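Ispd/ispf bifunctional enzyme (Campylobacter jejuni, PDB 1W55) catalyses two steps of isoprenoid precursor biosynthesis, transferring the cytidylyl group of CTP to methylerythritol 4-phosphate and, in a separate section, cyclising a phosphorylated later intermediate with release of CMP. Local coordinates at residues A[31-36]-A[98-103]. Numbering follows the deposited sequence.
Sequences DPLWLY and ARVLVS. With EDO (1,2-ethanediol), chain F.
V100 forks between L33 and Y36, two residues three positions apart on the first turn of helix 33-42. Its CB is directed toward that turn, and beyond CB the two methyls part. CG1, set anti to the backbone N (chi1 -170°), meets the Y36 ring at CD2, 3.5 Å away, and at CE2, 3.9 Å away; its approach is oblique to the ring, although the two side chains as a whole cross at about a right angle. CG2, the second branch, packs against the fork of L33, with L33 CD1 and CG each 3.7 Å from V100 CG2, which puts the methyl beside the branch point as well as its tip. L33 has CG anti to its own N, which turns the branch point toward V100. Next along the loop, L101 CD2 adds a looser touch on Y36 CE2 at 4.1 Å. The whole interface is apolar and small, with 213 Å² buried over both sides.

R99 points away from helix 33-42, leaving the interface. Its NH2 gives a nearly straight bond to O1 of the ethanediol (3.1 Å, 170°), in the guanidinium plane; the diol probably came from the crystallisation liquor. NE pairs with D96, and NH2 also forms a salt bridge to D128 of the second subunit.

A98, at the start of segment 98-103, lies near the bound CMP and the side chains of K23, a predicted transition-state stabiliser, and K191, predicted to position methylerythritol phosphate. The contact joins the start of helix 33-42 to the loop between strand 91-96 and helix 104-111 in the cytidylyltransferase section, and L28 of strand 27-28 touches both Y36 and V100.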
# COMPACT_ATOMS: atom_id res chain seq x y z
N ASP A 31 -1.57 17.21 -16.49
CA ASP A 31 -2.57 18.06 -17.14
C ASP A 31 -3.07 19.16 -16.23
O ASP A 31 -3.33 18.91 -15.06
CB ASP A 31 -3.78 17.22 -17.59
CG ASP A 31 -3.51 16.42 -18.83
OD1 ASP A 31 -2.60 16.78 -19.61
OD2 ASP A 31 -4.16 15.40 -19.13
N PRO A 32 -3.27 20.35 -16.77
CA PRO A 32 -3.99 21.40 -16.03
C PRO A 32 -5.41 20.88 -15.76
O PRO A 32 -5.91 20.06 -16.53
CB PRO A 32 -3.99 22.60 -16.98
CG PRO A 32 -3.68 22.04 -18.34
CD PRO A 32 -2.90 20.78 -18.14
N LEU A 33 -6.02 21.34 -14.68
CA LEU A 33 -7.30 20.81 -14.19
C LEU A 33 -8.39 20.82 -15.26
O LEU A 33 -9.11 19.85 -15.39
CB LEU A 33 -7.77 21.58 -12.94
CG LEU A 33 -9.12 21.20 -12.32
CD1 LEU A 33 -9.06 21.28 -10.80
CD2 LEU A 33 -10.28 22.04 -12.87
N TRP A 34 -8.48 21.91 -16.03
CA TRP A 34 -9.54 22.08 -17.04
C TRP A 34 -9.40 21.03 -18.12
O TRP A 34 -10.39 20.50 -18.62
CB TRP A 34 -9.52 23.50 -17.66
CG TRP A 34 -8.29 23.78 -18.52
CD1 TRP A 34 -7.13 24.39 -18.12
CD2 TRP A 34 -8.12 23.49 -19.92
NE1 TRP A 34 -6.25 24.48 -19.18
CE2 TRP A 34 -6.83 23.92 -20.29
CE3 TRP A 34 -8.93 22.88 -20.89
CZ2 TRP A 34 -6.33 23.76 -21.58
CZ3 TRP A 34 -8.43 22.72 -22.17
CH2 TRP A 34 -7.14 23.16 -22.51
N LEU A 35 -8.16 20.71 -18.48
CA LEU A 35 -7.89 19.70 -19.50
C LEU A 35 -8.15 18.30 -18.93
O LEU A 35 -8.77 17.48 -19.59
CB LEU A 35 -6.47 19.86 -20.05
CG LEU A 35 -5.99 18.89 -21.15
CD1 LEU A 35 -6.91 18.93 -22.41
CD2 LEU A 35 -4.53 19.20 -21.51
N TYR A 36 -7.70 18.05 -17.71
CA TYR A 36 -8.02 16.79 -17.04
C TYR A 36 -9.54 16.51 -17.00
O TYR A 36 -9.98 15.41 -17.35
CB TYR A 36 -7.42 16.76 -15.63
CG TYR A 36 -7.53 15.41 -14.96
CD1 TYR A 36 -6.44 14.53 -14.94
CD2 TYR A 36 -8.72 15.01 -14.33
CE1 TYR A 36 -6.54 13.28 -14.31
CE2 TYR A 36 -8.83 13.77 -13.70
CZ TYR A 36 -7.74 12.91 -13.70
OH TYR A 36 -7.86 11.68 -13.09
N ALA A 98 -14.77 22.43 -12.81
CA ALA A 98 -14.39 22.28 -11.41
C ALA A 98 -14.97 21.02 -10.77
O ALA A 98 -14.60 20.67 -9.66
CB ALA A 98 -14.73 23.53 -10.61
N ARG A 99 -15.87 20.35 -11.49
CA ARG A 99 -16.33 19.00 -11.12
C ARG A 99 -15.47 17.97 -11.87
O ARG A 99 -15.81 17.52 -12.97
CB ARG A 99 -17.81 18.81 -11.46
CG ARG A 99 -18.71 19.71 -10.64
CD ARG A 99 -20.18 19.58 -11.00
NE ARG A 99 -21.01 20.64 -10.43
CZ ARG A 99 -21.47 20.66 -9.18
NH1 ARG A 99 -21.20 19.67 -8.34
NH2 ARG A 99 -22.22 21.68 -8.77
N VAL A 100 -14.35 17.62 -11.25
CA VAL A 100 -13.25 16.99 -11.97
C VAL A 100 -13.38 15.48 -12.14
O VAL A 100 -13.09 14.96 -13.21
CB VAL A 100 -11.88 17.35 -11.35
CG1 VAL A 100 -10.77 16.89 -12.25
CG2 VAL A 100 -11.77 18.83 -11.16
N LEU A 101 -13.84 14.79 -11.09
CA LEU A 101 -13.80 13.33 -11.04
C LEU A 101 -15.13 12.64 -11.34
O LEU A 101 -15.40 11.55 -10.81
CB LEU A 101 -13.29 12.87 -9.68
CG LEU A 101 -11.86 13.23 -9.25
CD1 LEU A 101 -11.59 12.72 -7.83
CD2 LEU A 101 -10.81 12.70 -10.22
N VAL A 102 -15.96 13.26 -12.17
CA VAL A 102 -17.25 12.68 -12.57
C VAL A 102 -17.02 11.28 -13.12
O VAL A 102 -16.21 11.09 -14.03
CB VAL A 102 -17.97 13.56 -13.63
CG1 VAL A 102 -19.19 12.83 -14.15
CG2 VAL A 102 -18.36 14.92 -13.04
N SER A 103 -17.74 10.31 -12.56
CA SER A 103 -17.57 8.89 -12.91
C SER A 103 -18.36 8.49 -14.16
O SER A 103 -19.37 9.11 -14.50
CB SER A 103 -18.01 8.01 -11.74
OG SER A 103 -19.42 7.81 -11.77
C1 EDO F . -24.17 24.14 -11.08
O1 EDO F . -22.90 24.22 -10.45
C2 EDO F . -25.00 23.06 -10.42
O2 EDO F . -24.98 23.26 -9.02